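Local coordinates for surface presentation of antigens protein SpaS (Salmonella typhimurium, PDB 3C01) that takes part in the type III secretory pathway that presents the surface determinants Salmonella needs to enter mammalian cells, at residues H3-I8 against L30-Y35; I8-K11 against I17-I20; R51-T56 against L65-E70. All coordinates share one frame; numbering follows the deposited sequence.

Contact 1 of 3, residues H3-I8 against L30-Y35; sequences HITIGI and LAVRAY
His3, just before strand 4-9, meets Leu30 of helix 26-39. This is an alpha/beta packing contact in the C-terminal part of SpaS, with the helix against one side of the strand. No hydrogen bond links the two segments. From His3 CB outward, the contact builds up as follows. CB itself is 4.8 Å from Leu30 CD2, too far to touch. Chi1 of -56° sets His3 CG anti to its carbonyl carbon and beside the backbone N, and chi2 near 97° turns a face of the ring to the leucine. CG is then 4.1 Å from Leu30 CD2, and His3 ND1 is 4.2 Å from Leu30 CG. His3 CD2 makes the nearest approach, 3.9 Å from Leu30 CD2. At the tip, His3 CE1 is 4.1 Å and NE2 4.0 Å from the same Leu30 CD2. Two residues along, Thr5 crosses Val32 at a slant. Its CG2 faces the valine CG1, but the modelled separation is doubtful. The opposite side of the strand carries Ile4 and Ile6, which pack on helix 47-56. Residues 5-8 also pair antiparallel with a strand of another protein chain. Over the His3 ring, Leu30 CD2 makes a CH-pi contact, 3.9 Å from the centroid and only 6° off the normal.

Contact 2 of 3, residues I8-K11 against I17-I20; sequences IYFK and IPMI
Ile17 reaches segment 8-11 mainly through its backbone. Its carbonyl carbon lies at the edge of the Phe10 ring, near the ring plane. Its oxygen is joined to Lys11 N by a water that donates to Ile17 O and accepts from Lys11 N, at 2.9 Å from each. Pro18 follows, alongside Phe10 and pointing the same way. Its CG is 3.8 Å from Phe10 CD1. Pro18 CB also meets Ile8 CG2 at 3.9 Å, the two side chains lying side by side. The proline also touches Ile68, Leu72 and Leu75 of helix 65-84. Met19 pairs with Tyr9 as the hydrogen-bonded pair of this antiparallel beta hairpin. Both bonds, Tyr9 N to Met19 O (170° at the hydrogen) and Met19 N to Tyr9 O (157°), are 2.8 Å long, and each N lies in the plane of the carbonyl it meets. With chi1 at 171° and chi2 also anti, Met19 is extended as far as SD. The sulfur stands obliquely, 5.4 Å from the centroid of the Tyr9 ring, a Met-aromatic contact. Ile20 forms the non-hydrogen-bonded pair with Ile8, and their CD1 atoms meet at 4.1 Å. The chemistry is thus two-sided. Ile8 and Ile20 share the buried face, and Pro18 adds to the apolar packing beside them. The more exposed Tyr9 and Met19 cover the other face, and the N and O of Tyr9 bond to the O and N of Met19 between the two.

Contact 3 of 3, residues R51-T56 against L65-E70; sequences RSLFKT and LEEIDE
Glu67 points its carboxylate at helix 51-56, with one oxygen directed to Ser52 and the other to Thr56. OE2 is hydrogen-bonded to Ser52 OG. The modelled distance is very short, and at this resolution nothing can be read into it. OE1 is 3.1 Å from Thr56 OG1. That hydroxyl is also 2.7 Å from Ser52 O, one turn back in its own helix, and it has one proton for the two acceptors. Ser52 OG sits between its backbone N and carbonyl carbon (chi1 65°), on the side that faces the glutamate. The glutamate chain is bent at chi2 (113°). This bend leaves its aliphatic part across the leucine, and Glu67 CG lies 3.9 Å from Leu53 CD2. The two side chains cross at a slant, so hydrocarbon meets hydrocarbon nearer the glutamate backbone than the carboxylate. The setting is a pair of nearly antiparallel helix segments, their N-to-C directions 154° apart and their axes 11.0 Å apart at closest approach. The wide spacing is spanned by the long glutamates. Leu53 also rests on Ile6 of strand 4-9, so helix 47-56 packs on the hairpin. Glu66 and Thr56 come from opposite directions, and Glu66 OE1 and Thr56 CG2 are the atoms that meet. Glu67 is buried, and the Ser52 hydroxyl, possibly with that of Thr56, would probably help to stabilise a negative charge on its carboxylate. The Ser52 hydroxyl has a second partner in the carbonyl of Lys48, and the side chain of His57 packs on Glu67.

How the contacts relate
Contacts 1 and 2 share Ile8 and strand 4-9. Their centres are about 16 Å apart, on opposite sides of the chain's centre. Contact 2 pairs this strand with strand 19-25, which leads on to helix 26-39 of contact 1. Contact 3 comes later in the chain and joins helices 47-56 and 65-84. Its centre is about 17 Å from that of contact 1 and about 13 Å from that of contact 2. The hairpin therefore has helix 26-39 on one side and helices 47-56 and 65-84 on the other. One small hairpin thus carries helices on both sides while its first strand is also the one that pairs with the other protein chain.

Contact 1 of 3, residues H3-I8 against L30-Y35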
# COMPACT_ATOMS: atom_id res chain seq x y z
N HIS B 3 0.81 14.84 3.65
CA HIS B 3 1.01 13.61 2.84
C HIS B 3 0.70 12.34 3.59
O HIS B 3 0.95 12.25 4.79
CB HIS B 3 2.45 13.47 2.38
CG HIS B 3 2.93 14.64 1.62
ND1 HIS B 3 3.66 15.65 2.21
CD2 HIS B 3 2.79 14.98 0.31
CE1 HIS B 3 3.94 16.57 1.29
NE2 HIS B 3 3.42 16.19 0.14
N ILE B 4 0.19 11.36 2.85
CA ILE B 4 -0.18 10.07 3.43
C ILE B 4 0.35 8.94 2.59
O ILE B 4 0.27 8.98 1.39
CB ILE B 4 -1.72 9.85 3.49
CG1 ILE B 4 -2.43 10.92 4.32
CG2 ILE B 4 -2.04 8.42 3.99
CD1 ILE B 4 -3.97 10.79 4.18
N THR B 5 0.79 7.88 3.24
CA THR B 5 1.27 6.69 2.51
C THR B 5 0.77 5.46 3.23
O THR B 5 1.12 5.29 4.38
CB THR B 5 2.77 6.82 2.48
OG1 THR B 5 3.23 7.07 1.13
CG2 THR B 5 3.42 5.73 3.21
N ILE B 6 -0.13 4.68 2.62
CA ILE B 6 -0.68 3.45 3.23
C ILE B 6 -0.24 2.24 2.41
O ILE B 6 -0.39 2.24 1.21
CB ILE B 6 -2.21 3.46 3.22
CG1 ILE B 6 -2.78 4.70 3.97
CG2 ILE B 6 -2.78 2.20 3.86
CD1 ILE B 6 -2.56 4.71 5.47
N GLY B 7 0.31 1.21 3.05
CA GLY B 7 0.83 0.06 2.33
C GLY B 7 -0.16 -1.08 2.48
O GLY B 7 -0.74 -1.23 3.55
N ILE B 8 -0.35 -1.85 1.39
CA ILE B 8 -1.23 -3.01 1.39
C ILE B 8 -0.43 -4.27 1.18
O ILE B 8 0.27 -4.41 0.17
CB ILE B 8 -2.28 -2.93 0.25
CG1 ILE B 8 -3.14 -1.64 0.36
CG2 ILE B 8 -3.13 -4.24 0.20
CD1 ILE B 8 -3.98 -1.52 1.63
N LEU B 30 6.75 10.82 2.52
CA LEU B 30 7.63 11.09 1.37
C LEU B 30 8.74 10.04 1.27
O LEU B 30 9.05 9.58 0.17
CB LEU B 30 8.21 12.50 1.43
CG LEU B 30 7.21 13.66 1.25
CD1 LEU B 30 7.92 15.01 1.52
CD2 LEU B 30 6.48 13.67 -0.14
N ALA B 31 9.29 9.61 2.40
CA ALA B 31 10.40 8.66 2.37
C ALA B 31 9.92 7.26 1.96
O ALA B 31 10.62 6.54 1.25
CB ALA B 31 11.15 8.64 3.70
N VAL B 32 8.71 6.90 2.36
CA VAL B 32 8.11 5.63 1.96
C VAL B 32 7.94 5.55 0.47
O VAL B 32 8.31 4.55 -0.11
CB VAL B 32 6.72 5.40 2.65
CG1 VAL B 32 5.98 4.25 2.02
CG2 VAL B 32 6.92 5.11 4.15
N ARG B 33 7.41 6.60 -0.14
CA ARG B 33 7.29 6.73 -1.60
C ARG B 33 8.63 6.59 -2.27
O ARG B 33 8.76 5.87 -3.25
CB ARG B 33 6.80 8.12 -1.94
CG ARG B 33 5.66 8.17 -2.88
CD ARG B 33 5.97 8.73 -4.28
NE ARG B 33 4.92 9.68 -4.63
CZ ARG B 33 4.43 9.90 -5.85
NH1 ARG B 33 4.85 9.27 -6.92
NH2 ARG B 33 3.48 10.80 -5.98
N ALA B 34 9.64 7.32 -1.78
CA ALA B 34 10.95 7.27 -2.44
C ALA B 34 11.46 5.82 -2.31
O ALA B 34 11.99 5.27 -3.25
CB ALA B 34 11.93 8.29 -1.83
N TYR B 35 11.24 5.17 -1.17
CA TYR B 35 11.80 3.84 -0.99
C TYR B 35 11.08 2.76 -1.85
O TYR B 35 11.71 1.92 -2.44
CB TYR B 35 11.86 3.48 0.51
CG TYR B 35 12.64 2.22 0.73
CD1 TYR B 35 14.03 2.25 0.82
CD2 TYR B 35 12.00 1.00 0.82
CE1 TYR B 35 14.77 1.09 1.00
CE2 TYR B 35 12.74 -0.17 0.98
CZ TYR B 35 14.12 -0.11 1.05
OH TYR B 35 14.84 -1.26 1.19

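Contact 2 of 3, residues I8-K11 against I17-I20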
# COMPACT_ATOMS: atom_id res chain seq x y z
N ILE B 8 -0.35 -1.85 1.39
CA ILE B 8 -1.23 -3.01 1.39
C ILE B 8 -0.43 -4.27 1.18
O ILE B 8 0.27 -4.41 0.17
CB ILE B 8 -2.28 -2.93 0.25
CG1 ILE B 8 -3.14 -1.64 0.36
CG2 ILE B 8 -3.13 -4.24 0.20
CD1 ILE B 8 -3.98 -1.52 1.63
N TYR B 9 -0.54 -5.19 2.14
CA TYR B 9 0.04 -6.53 2.03
C TYR B 9 -1.10 -7.43 1.61
O TYR B 9 -2.19 -7.40 2.21
CB TYR B 9 0.62 -6.95 3.37
CG TYR B 9 0.96 -8.42 3.56
CD1 TYR B 9 -0.04 -9.37 3.80
CD2 TYR B 9 2.28 -8.86 3.59
CE1 TYR B 9 0.26 -10.71 4.01
CE2 TYR B 9 2.60 -10.20 3.79
CZ TYR B 9 1.59 -11.12 4.01
OH TYR B 9 1.87 -12.44 4.21
N PHE B 10 -0.87 -8.24 0.58
CA PHE B 10 -1.85 -9.24 0.15
C PHE B 10 -1.14 -10.49 -0.38
O PHE B 10 -0.51 -10.44 -1.43
CB PHE B 10 -2.73 -8.64 -0.94
CG PHE B 10 -3.89 -9.49 -1.34
CD1 PHE B 10 -4.76 -10.01 -0.40
CD2 PHE B 10 -4.15 -9.74 -2.70
CE1 PHE B 10 -5.86 -10.80 -0.79
CE2 PHE B 10 -5.24 -10.52 -3.09
CZ PHE B 10 -6.11 -11.05 -2.13
N LYS B 11 -1.22 -11.58 0.37
CA LYS B 11 -0.72 -12.88 -0.11
C LYS B 11 -1.77 -13.92 0.21
O LYS B 11 -1.78 -14.46 1.31
CB LYS B 11 0.61 -13.25 0.54
CG LYS B 11 1.62 -12.11 0.49
CD LYS B 11 3.06 -12.51 0.79
CE LYS B 11 4.01 -11.45 0.25
NZ LYS B 11 5.17 -11.15 1.15
N ILE B 17 -7.41 -12.17 3.51
CA ILE B 17 -7.74 -10.74 3.54
C ILE B 17 -6.47 -9.87 3.51
O ILE B 17 -5.43 -10.23 4.07
CB ILE B 17 -8.57 -10.43 4.79
CG1 ILE B 17 -9.83 -11.33 4.83
CG2 ILE B 17 -8.93 -8.96 4.85
CD1 ILE B 17 -10.46 -11.50 6.23
N PRO B 18 -6.51 -8.74 2.81
CA PRO B 18 -5.30 -7.88 2.81
C PRO B 18 -5.06 -7.15 4.12
O PRO B 18 -5.94 -7.09 4.93
CB PRO B 18 -5.56 -6.89 1.70
CG PRO B 18 -6.93 -7.26 1.10
CD PRO B 18 -7.57 -8.26 1.92
N MET B 19 -3.87 -6.61 4.30
CA MET B 19 -3.49 -5.97 5.54
C MET B 19 -2.78 -4.63 5.29
O MET B 19 -2.15 -4.43 4.26
CB MET B 19 -2.56 -6.90 6.28
CG MET B 19 -1.90 -6.33 7.48
SD MET B 19 -0.83 -7.56 8.30
CE MET B 19 0.79 -7.01 7.71
N ILE B 20 -2.91 -3.73 6.25
CA ILE B 20 -2.22 -2.48 6.23
C ILE B 20 -0.79 -2.72 6.70
O ILE B 20 -0.57 -2.87 7.91
CB ILE B 20 -2.85 -1.47 7.18
CG1 ILE B 20 -4.37 -1.29 6.94
CG2 ILE B 20 -2.13 -0.18 7.05
CD1 ILE B 20 -4.77 -0.80 5.56
O HOH W 1 -3.43 -11.33 2.30

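Contact 3 of 3, residues R51-T56 against L65-E70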
# COMPACT_ATOMS: atom_id res chain seq x y z
N ARG B 51 -6.94 8.81 1.81
CA ARG B 51 -7.52 9.59 2.88
C ARG B 51 -8.45 8.77 3.77
O ARG B 51 -8.45 8.92 4.99
CB ARG B 51 -8.27 10.77 2.28
CG ARG B 51 -8.04 12.05 3.02
CD ARG B 51 -7.84 13.25 2.10
NE ARG B 51 -6.51 13.88 2.27
CZ ARG B 51 -6.04 14.41 3.41
NH1 ARG B 51 -6.75 14.38 4.56
NH2 ARG B 51 -4.83 14.97 3.41
N SER B 52 -9.21 7.88 3.19
CA SER B 52 -10.16 7.19 3.98
C SER B 52 -9.54 5.98 4.71
O SER B 52 -9.92 5.72 5.85
CB SER B 52 -11.43 6.86 3.16
OG SER B 52 -11.18 5.97 2.12
N LEU B 53 -8.60 5.26 4.08
CA LEU B 53 -7.86 4.25 4.81
C LEU B 53 -7.12 4.87 5.98
O LEU B 53 -7.13 4.30 7.09
CB LEU B 53 -6.85 3.56 3.95
CG LEU B 53 -7.40 2.65 2.85
CD1 LEU B 53 -6.26 2.27 1.85
CD2 LEU B 53 -8.13 1.39 3.44
N PHE B 54 -6.55 6.05 5.78
CA PHE B 54 -5.88 6.77 6.87
C PHE B 54 -6.83 7.00 8.04
O PHE B 54 -6.48 6.82 9.19
CB PHE B 54 -5.32 8.11 6.41
CG PHE B 54 -4.63 8.86 7.50
CD1 PHE B 54 -3.42 8.39 8.01
CD2 PHE B 54 -5.20 9.99 8.06
CE1 PHE B 54 -2.79 9.07 9.06
CE2 PHE B 54 -4.56 10.66 9.11
CZ PHE B 54 -3.35 10.19 9.61
N LYS B 55 -8.07 7.37 7.72
CA LYS B 55 -9.03 7.73 8.74
C LYS B 55 -9.57 6.51 9.44
O LYS B 55 -9.65 6.48 10.64
CB LYS B 55 -10.17 8.54 8.11
CG LYS B 55 -11.00 9.31 9.10
CD LYS B 55 -12.53 9.24 8.80
CE LYS B 55 -12.89 9.50 7.33
NZ LYS B 55 -14.35 9.92 7.20
N THR B 56 -9.86 5.46 8.70
CA THR B 56 -10.54 4.27 9.24
C THR B 56 -9.60 3.23 9.86
O THR B 56 -9.93 2.64 10.86
CB THR B 56 -11.41 3.59 8.14
OG1 THR B 56 -10.60 3.31 6.96
CG2 THR B 56 -12.57 4.51 7.73
N LEU B 65 -14.52 -4.38 6.25
CA LEU B 65 -15.54 -4.61 5.23
C LEU B 65 -15.98 -3.31 4.55
O LEU B 65 -16.39 -3.30 3.40
CB LEU B 65 -16.74 -5.34 5.84
CG LEU B 65 -16.56 -6.83 6.22
CD1 LEU B 65 -15.15 -7.12 6.80
CD2 LEU B 65 -17.67 -7.28 7.21
N GLU B 66 -15.89 -2.20 5.25
CA GLU B 66 -16.14 -0.88 4.69
C GLU B 66 -15.34 -0.65 3.41
O GLU B 66 -15.88 -0.23 2.40
CB GLU B 66 -15.68 0.12 5.75
CG GLU B 66 -16.05 1.59 5.64
CD GLU B 66 -15.60 2.34 6.94
OE1 GLU B 66 -14.47 2.03 7.46
OE2 GLU B 66 -16.37 3.20 7.46
N GLU B 67 -14.04 -0.93 3.46
CA GLU B 67 -13.15 -0.58 2.36
C GLU B 67 -12.63 -1.74 1.55
O GLU B 67 -11.90 -1.54 0.58
CB GLU B 67 -11.94 0.19 2.88
CG GLU B 67 -11.85 1.64 2.37
CD GLU B 67 -12.03 2.66 3.46
OE1 GLU B 67 -12.31 2.29 4.63
OE2 GLU B 67 -11.90 3.86 3.14
N ILE B 68 -13.00 -2.95 1.95
CA ILE B 68 -12.45 -4.15 1.35
C ILE B 68 -12.70 -4.21 -0.16
O ILE B 68 -11.78 -4.56 -0.92
CB ILE B 68 -12.98 -5.47 2.05
CG1 ILE B 68 -12.24 -6.71 1.54
CG2 ILE B 68 -14.45 -5.67 1.83
CD1 ILE B 68 -10.74 -6.70 1.73
N ASP B 69 -13.92 -3.89 -0.60
CA ASP B 69 -14.24 -4.04 -2.02
C ASP B 69 -13.44 -3.08 -2.89
O ASP B 69 -13.00 -3.45 -4.00
CB ASP B 69 -15.75 -3.87 -2.29
CG ASP B 69 -16.59 -4.94 -1.58
OD1 ASP B 69 -16.11 -6.10 -1.44
OD2 ASP B 69 -17.74 -4.64 -1.16
N GLU B 70 -13.25 -1.87 -2.40
CA GLU B 70 -12.44 -0.89 -3.13
C GLU B 70 -10.97 -1.34 -3.21
O GLU B 70 -10.38 -1.30 -4.26
CB GLU B 70 -12.54 0.44 -2.45
CG GLU B 70 -12.03 1.58 -3.25
CD GLU B 70 -12.49 2.92 -2.69
OE1 GLU B 70 -12.27 3.94 -3.40
OE2 GLU B 70 -13.07 2.96 -1.56